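Local coordinates for protein gastrodianin-4 (PDB 1XD6) that probably binds mannose as a monomeric monocot lectin of an orchid and probably acts against fungi, at residues S74-Y84 against I95-W104. Numbering follows the deposited sequence.
Sequences SNTNRQDGNYY and IYDNSNNAIW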
ATOM      1  N   SER A  74      -7.105   3.881  -3.133  1.00 18.58           N
ATOM      2  CA  SER A  74      -7.718   3.731  -1.818  1.00 20.04           C
ATOM      3  C   SER A  74      -8.928   4.667  -1.654  1.00 21.31           C
ATOM      4  O   SER A  74      -9.763   4.451  -0.765  1.00 21.91           O
ATOM      5  CB  SER A  74      -6.687   4.016  -0.726  1.00 19.07           C
ATOM      6  OG  SER A  74      -6.120   5.303  -0.917  1.00 19.02           O
ATOM      7  N   ASN A  75      -8.999   5.702  -2.493  1.00 22.21           N
ATOM      8  CA  ASN A  75     -10.104   6.667  -2.501  1.00 24.69           C
ATOM      9  C   ASN A  75     -10.265   7.364  -1.142  1.00 26.91           C
ATOM     10  O   ASN A  75     -11.376   7.505  -0.633  1.00 26.64           O
ATOM     11  CB  ASN A  75     -11.429   6.009  -2.940  1.00 23.40           C
ATOM     12  CG  ASN A  75     -11.449   5.638  -4.423  1.00 24.19           C
ATOM     13  OD1 ASN A  75     -12.240   4.791  -4.845  1.00 24.34           O
ATOM     14  ND2 ASN A  75     -10.600   6.276  -5.216  1.00 18.49           N
ATOM     15  N   THR A  76      -9.137   7.769  -0.570  1.00 30.40           N
ATOM     16  CA  THR A  76      -9.092   8.467   0.703  1.00 34.42           C
ATOM     17  C   THR A  76      -8.425   9.771   0.414  1.00 36.82           C
ATOM     18  O   THR A  76      -7.291  10.026   0.832  1.00 37.20           O
ATOM     19  CB  THR A  76      -8.296   7.685   1.758  1.00 34.09           C
ATOM     20  OG1 THR A  76      -7.019   7.296   1.217  1.00 35.49           O
ATOM     21  CG2 THR A  76      -8.997   6.366   2.076  1.00 35.45           C
ATOM     22  N   ASN A  77      -9.141  10.592  -0.348  1.00 40.12           N
ATOM     23  CA  ASN A  77      -8.620  11.884  -0.748  1.00 43.05           C
ATOM     24  C   ASN A  77      -8.825  12.938   0.341  1.00 44.41           C
ATOM     25  O   ASN A  77      -9.916  13.085   0.897  1.00 45.05           O
ATOM     26  CB  ASN A  77      -9.236  12.328  -2.079  1.00 43.35           C
ATOM     27  CG  ASN A  77      -8.326  13.249  -2.871  1.00 44.69           C
ATOM     28  OD1 ASN A  77      -8.671  13.671  -3.968  1.00 47.05           O
ATOM     29  ND2 ASN A  77      -7.168  13.578  -2.315  1.00 45.81           N
ATOM     30  N   ARG A  78      -7.730  13.618   0.656  1.00 45.91           N
ATOM     31  CA  ARG A  78      -7.715  14.824   1.462  1.00 47.29           C
ATOM     32  C   ARG A  78      -6.754  15.729   0.709  1.00 47.66           C
ATOM     33  O   ARG A  78      -6.685  15.650  -0.524  1.00 47.99           O
ATOM     34  CB  ARG A  78      -7.210  14.517   2.868  1.00 47.72           C
ATOM     35  CG  ARG A  78      -8.002  13.436   3.558  1.00 49.73           C
ATOM     36  CD  ARG A  78      -7.463  13.046   4.901  1.00 54.07           C
ATOM     37  NE  ARG A  78      -8.542  12.736   5.836  1.00 56.40           N
ATOM     38  CZ  ARG A  78      -8.481  12.954   7.146  1.00 56.54           C
ATOM     39  NH1 ARG A  78      -7.383  13.482   7.688  1.00 56.35           N
ATOM     40  NH2 ARG A  78      -9.516  12.638   7.912  1.00 55.73           N
ATOM     41  N   GLN A  79      -6.001  16.573   1.402  1.00 47.89           N
ATOM     42  CA  GLN A  79      -5.120  17.498   0.689  1.00 48.45           C
ATOM     43  C   GLN A  79      -3.657  17.189   0.944  1.00 48.26           C
ATOM     44  O   GLN A  79      -3.342  16.315   1.749  1.00 48.09           O
ATOM     45  CB  GLN A  79      -5.437  18.946   1.050  1.00 48.69           C
ATOM     46  CG  GLN A  79      -6.779  19.116   1.735  1.00 50.63           C
ATOM     47  CD  GLN A  79      -7.847  19.674   0.827  1.00 51.82           C
ATOM     48  OE1 GLN A  79      -9.036  19.455   1.063  1.00 52.77           O
ATOM     49  NE2 GLN A  79      -7.435  20.406  -0.209  1.00 52.77           N
ATOM     50  N   ASP A  80      -2.778  17.905   0.240  1.00 48.13           N
ATOM     51  CA  ASP A  80      -1.335  17.723   0.362  1.00 48.00           C
ATOM     52  C   ASP A  80      -0.915  17.796   1.829  1.00 47.03           C
ATOM     53  O   ASP A  80      -1.245  18.755   2.526  1.00 47.82           O
ATOM     54  CB  ASP A  80      -0.574  18.753  -0.489  1.00 48.36           C
ATOM     55  CG  ASP A  80      -0.878  18.632  -1.991  1.00 50.67           C
ATOM     56  OD1 ASP A  80      -1.023  17.495  -2.503  1.00 52.48           O
ATOM     57  OD2 ASP A  80      -0.987  19.630  -2.745  1.00 52.31           O
ATOM     58  N   GLY A  81      -0.217  16.768   2.298  1.00 45.45           N
ATOM     59  CA  GLY A  81       0.190  16.688   3.687  1.00 43.26           C
ATOM     60  C   GLY A  81       1.273  15.655   3.892  1.00 41.80           C
ATOM     61  O   GLY A  81       1.983  15.294   2.946  1.00 41.75           O
ATOM     62  N   ASN A  82       1.389  15.164   5.123  1.00 39.88           N
ATOM     63  CA  ASN A  82       2.472  14.256   5.480  1.00 38.40           C
ATOM     64  C   ASN A  82       2.016  12.866   5.911  1.00 36.60           C
ATOM     65  O   ASN A  82       2.324  12.397   7.016  1.00 37.23           O
ATOM     66  CB  ASN A  82       3.374  14.903   6.530  1.00 39.25           C
ATOM     67  CG  ASN A  82       4.147  16.069   5.969  1.00 40.87           C
ATOM     68  OD1 ASN A  82       5.175  15.881   5.319  1.00 43.29           O
ATOM     69  ND2 ASN A  82       3.634  17.288   6.178  1.00 43.11           N
ATOM     70  N   TYR A  83       1.306  12.202   5.009  1.00 33.65           N
ATOM     71  CA  TYR A  83       0.790  10.856   5.236  1.00 30.83           C
ATOM     72  C   TYR A  83       1.872   9.820   5.152  1.00 28.96           C
ATOM     73  O   TYR A  83       2.930  10.046   4.572  1.00 29.23           O
ATOM     74  CB  TYR A  83      -0.290  10.523   4.218  1.00 30.14           C
ATOM     75  CG  TYR A  83      -1.311  11.602   4.113  1.00 29.35           C
ATOM     76  CD1 TYR A  83      -1.089  12.716   3.296  1.00 28.82           C
ATOM     77  CD2 TYR A  83      -2.498  11.532   4.846  1.00 27.54           C
ATOM     78  CE1 TYR A  83      -2.036  13.725   3.205  1.00 28.97           C
ATOM     79  CE2 TYR A  83      -3.438  12.529   4.770  1.00 28.41           C
ATOM     80  CZ  TYR A  83      -3.204  13.624   3.944  1.00 28.63           C
ATOM     81  OH  TYR A  83      -4.142  14.610   3.860  1.00 29.93           O
ATOM     82  N   TYR A  84       1.595   8.672   5.739  1.00 26.62           N
ATOM     83  CA  TYR A  84       2.473   7.540   5.576  1.00 24.72           C
ATOM     84  C   TYR A  84       1.698   6.248   5.671  1.00 23.38           C
ATOM     85  O   TYR A  84       0.680   6.168   6.366  1.00 22.55           O
ATOM     86  CB  TYR A  84       3.633   7.574   6.574  1.00 25.22           C
ATOM     87  CG  TYR A  84       3.240   7.544   8.035  1.00 25.20           C
ATOM     88  CD1 TYR A  84       2.832   8.711   8.696  1.00 26.19           C
ATOM     89  CD2 TYR A  84       3.301   6.358   8.768  1.00 25.96           C
ATOM     90  CE1 TYR A  84       2.486   8.697  10.041  1.00 24.63           C
ATOM     91  CE2 TYR A  84       2.955   6.337  10.118  1.00 26.39           C
ATOM     92  CZ  TYR A  84       2.556   7.505  10.747  1.00 26.96           C
ATOM     93  OH  TYR A  84       2.200   7.477  12.088  1.00 27.50           O
ATOM     94  N   ILE A  95      -2.993   3.863   6.613  1.00 19.01           N
ATOM     95  CA  ILE A  95      -2.488   5.173   6.208  1.00 19.03           C
ATOM     96  C   ILE A  95      -2.828   6.169   7.313  1.00 20.17           C
ATOM     97  O   ILE A  95      -4.006   6.321   7.680  1.00 20.01           O
ATOM     98  CB  ILE A  95      -3.100   5.656   4.836  1.00 19.65           C
ATOM     99  CG1 ILE A  95      -2.737   4.710   3.677  1.00 18.78           C
ATOM    100  CG2 ILE A  95      -2.635   7.105   4.512  1.00 16.88           C
ATOM    101  CD1 ILE A  95      -3.673   4.874   2.435  1.00 18.91           C
ATOM    102  N   TYR A  96      -1.798   6.841   7.828  1.00 20.93           N
ATOM    103  CA  TYR A  96      -1.958   7.875   8.853  1.00 22.32           C
ATOM    104  C   TYR A  96      -1.715   9.276   8.283  1.00 23.95           C
ATOM    105  O   TYR A  96      -0.927   9.435   7.355  1.00 24.35           O
ATOM    106  CB  TYR A  96      -0.979   7.630  10.000  1.00 21.74           C
ATOM    107  CG  TYR A  96      -1.343   6.468  10.906  1.00 21.05           C
ATOM    108  CD1 TYR A  96      -2.369   6.586  11.839  1.00 22.16           C
ATOM    109  CD2 TYR A  96      -0.638   5.269  10.853  1.00 20.80           C
ATOM    110  CE1 TYR A  96      -2.701   5.535  12.678  1.00 23.98           C
ATOM    111  CE2 TYR A  96      -0.963   4.199  11.687  1.00 22.81           C
ATOM    112  CZ  TYR A  96      -1.984   4.349  12.605  1.00 24.09           C
ATOM    113  OH  TYR A  96      -2.326   3.319  13.425  1.00 22.92           O
ATOM    114  N   ASP A  97      -2.396  10.279   8.842  1.00 25.74           N
ATOM    115  CA  ASP A  97      -2.171  11.678   8.474  1.00 27.45           C
ATOM    116  C   ASP A  97      -1.115  12.305   9.406  1.00 28.89           C
ATOM    117  O   ASP A  97      -0.529  11.600  10.239  1.00 28.67           O
ATOM    118  CB  ASP A  97      -3.492  12.469   8.461  1.00 27.44           C
ATOM    119  CG  ASP A  97      -4.183  12.524   9.831  1.00 28.65           C
ATOM    120  OD1 ASP A  97      -3.515  12.343  10.868  1.00 27.77           O
ATOM    121  OD2 ASP A  97      -5.406  12.751   9.967  1.00 29.80           O
ATOM    122  N   ASN A  98      -0.843  13.602   9.246  1.00 30.02           N
ATOM    123  CA  ASN A  98       0.174  14.268  10.065  1.00 31.81           C
ATOM    124  C   ASN A  98      -0.097  14.205  11.580  1.00 31.74           C
ATOM    125  O   ASN A  98       0.832  14.324  12.382  1.00 31.78           O
ATOM    126  CB  ASN A  98       0.436  15.723   9.621  1.00 32.56           C
ATOM    127  CG  ASN A  98      -0.715  16.334   8.851  1.00 36.11           C
ATOM    128  OD1 ASN A  98      -0.596  16.609   7.645  1.00 41.52           O
ATOM    129  ND2 ASN A  98      -1.840  16.564   9.536  1.00 38.20           N
ATOM    130  N   SER A  99      -1.362  13.992  11.941  1.00 31.64           N
ATOM    131  CA  SER A  99      -1.809  13.942  13.333  1.00 31.96           C
ATOM    132  C   SER A  99      -1.859  12.514  13.888  1.00 31.74           C
ATOM    133  O   SER A  99      -2.253  12.311  15.037  1.00 32.38           O
ATOM    134  CB  SER A  99      -3.201  14.564  13.463  1.00 31.93           C
ATOM    135  OG  SER A  99      -3.149  15.975  13.373  1.00 33.48           O
ATOM    136  N   ASN A 100      -1.474  11.531  13.080  1.00 30.54           N
ATOM    137  CA  ASN A 100      -1.485  10.140  13.504  1.00 29.87           C
ATOM    138  C   ASN A 100      -2.889   9.581  13.635  1.00 28.51           C
ATOM    139  O   ASN A 100      -3.133   8.662  14.412  1.00 28.30           O
ATOM    140  CB  ASN A 100      -0.746   9.981  14.831  1.00 31.25           C
ATOM    141  CG  ASN A 100       0.672   9.542  14.657  1.00 32.76           C
ATOM    142  OD1 ASN A 100       1.400  10.009  13.775  1.00 34.51           O
ATOM    143  ND2 ASN A 100       1.084   8.621  15.507  1.00 37.82           N
ATOM    144  N   ASN A 101      -3.809  10.154  12.877  1.00 26.35           N
ATOM    145  CA  ASN A 101      -5.125   9.582  12.720  1.00 26.09           C
ATOM    146  C   ASN A 101      -5.177   8.732  11.459  1.00 25.73           C
ATOM    147  O   ASN A 101      -4.715   9.154  10.402  1.00 25.59           O
ATOM    148  CB  ASN A 101      -6.185  10.687  12.694  1.00 25.45           C
ATOM    149  CG  ASN A 101      -6.250  11.441  14.005  1.00 25.80           C
ATOM    150  OD1 ASN A 101      -6.432  10.835  15.068  1.00 24.43           O
ATOM    151  ND2 ASN A 101      -6.058  12.758  13.949  1.00 23.82           N
ATOM    152  N   ALA A 102      -5.701   7.521  11.616  1.00 25.63           N
ATOM    153  CA  ALA A 102      -5.967   6.590  10.526  1.00 25.84           C
ATOM    154  C   ALA A 102      -7.044   7.111   9.563  1.00 26.01           C
ATOM    155  O   ALA A 102      -8.183   7.371   9.977  1.00 26.07           O
ATOM    156  CB  ALA A 102      -6.406   5.236  11.096  1.00 25.57           C
ATOM    157  N   ILE A 103      -6.685   7.224   8.288  1.00 25.17           N
ATOM    158  CA  ILE A 103      -7.642   7.586   7.236  1.00 24.78           C
ATOM    159  C   ILE A 103      -8.054   6.390   6.359  1.00 24.63           C
ATOM    160  O   ILE A 103      -9.091   6.434   5.697  1.00 24.79           O
ATOM    161  CB  ILE A 103      -7.114   8.761   6.372  1.00 24.93           C
ATOM    162  CG1 ILE A 103      -5.955   8.309   5.476  1.00 25.07           C
ATOM    163  CG2 ILE A 103      -6.723   9.956   7.277  1.00 24.80           C
ATOM    164  CD1 ILE A 103      -5.478   9.359   4.484  1.00 26.72           C
ATOM    165  N   TRP A 104      -7.253   5.321   6.379  1.00 23.63           N
ATOM    166  CA  TRP A 104      -7.542   4.104   5.638  1.00 23.15           C
ATOM    167  C   TRP A 104      -6.862   2.937   6.361  1.00 23.10           C
ATOM    168  O   TRP A 104      -5.759   3.093   6.886  1.00 22.72           O
ATOM    169  CB  TRP A 104      -7.031   4.224   4.181  1.00 23.29           C
ATOM    170  CG  TRP A 104      -7.339   3.010   3.304  1.00 23.42           C
ATOM    171  CD1 TRP A 104      -8.477   2.786   2.565  1.00 21.97           C
ATOM    172  CD2 TRP A 104      -6.495   1.878   3.081  1.00 21.90           C
ATOM    173  NE1 TRP A 104      -8.390   1.585   1.909  1.00 20.72           N
ATOM    174  CE2 TRP A 104      -7.187   1.000   2.213  1.00 22.15           C
ATOM    175  CE3 TRP A 104      -5.220   1.507   3.535  1.00 22.60           C
ATOM    176  CZ2 TRP A 104      -6.647  -0.217   1.783  1.00 22.48           C
ATOM    177  CZ3 TRP A 104      -4.682   0.278   3.118  1.00 22.47           C
ATOM    178  CH2 TRP A 104      -5.400  -0.561   2.246  1.00 23.09           C
TER
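D97 OD1 is gripped by two backbone N-H groups, while D97 OD2 makes a salt bridge with R78 NH1 across the contact at 3.1 Å. The two donors to D97 OD1, S99 N and N101 N, reach it from opposite faces of the carboxylate plane; the S99 bond makes an Asx turn. These bonds tie the carboxylate to the type I turn 97-100 and to the residue after it. This turn belongs to the hairpin of strands 93-96 and 102-105, in one of the three four-stranded antiparallel sheets of the bulb-type lectin fold. The loop 74-83 links strand 69-73, at the edge of a second sheet, to strand 84-87 of this one. I103 CG2 lies 3.4 Å above the centre of the R78 guanidinium, and I103 CD1 packs on Y83 CD2. Y84 and Y96 form an antiparallel hydrogen-bonded pair, with Y96 N 3.0 Å from Y84 O. Y84 CG sits between its backbone N and carbonyl carbon (chi1 60°), which brings the ring over Y96 CB in a CH-pi contact. At the start of the loop, S74 CB rests over the five-membered ring of W104, and S74 OG accepts from the backbone N of L62. Y84 OH donates to N100 OD1 at 3.1 Å, from above the amide plane.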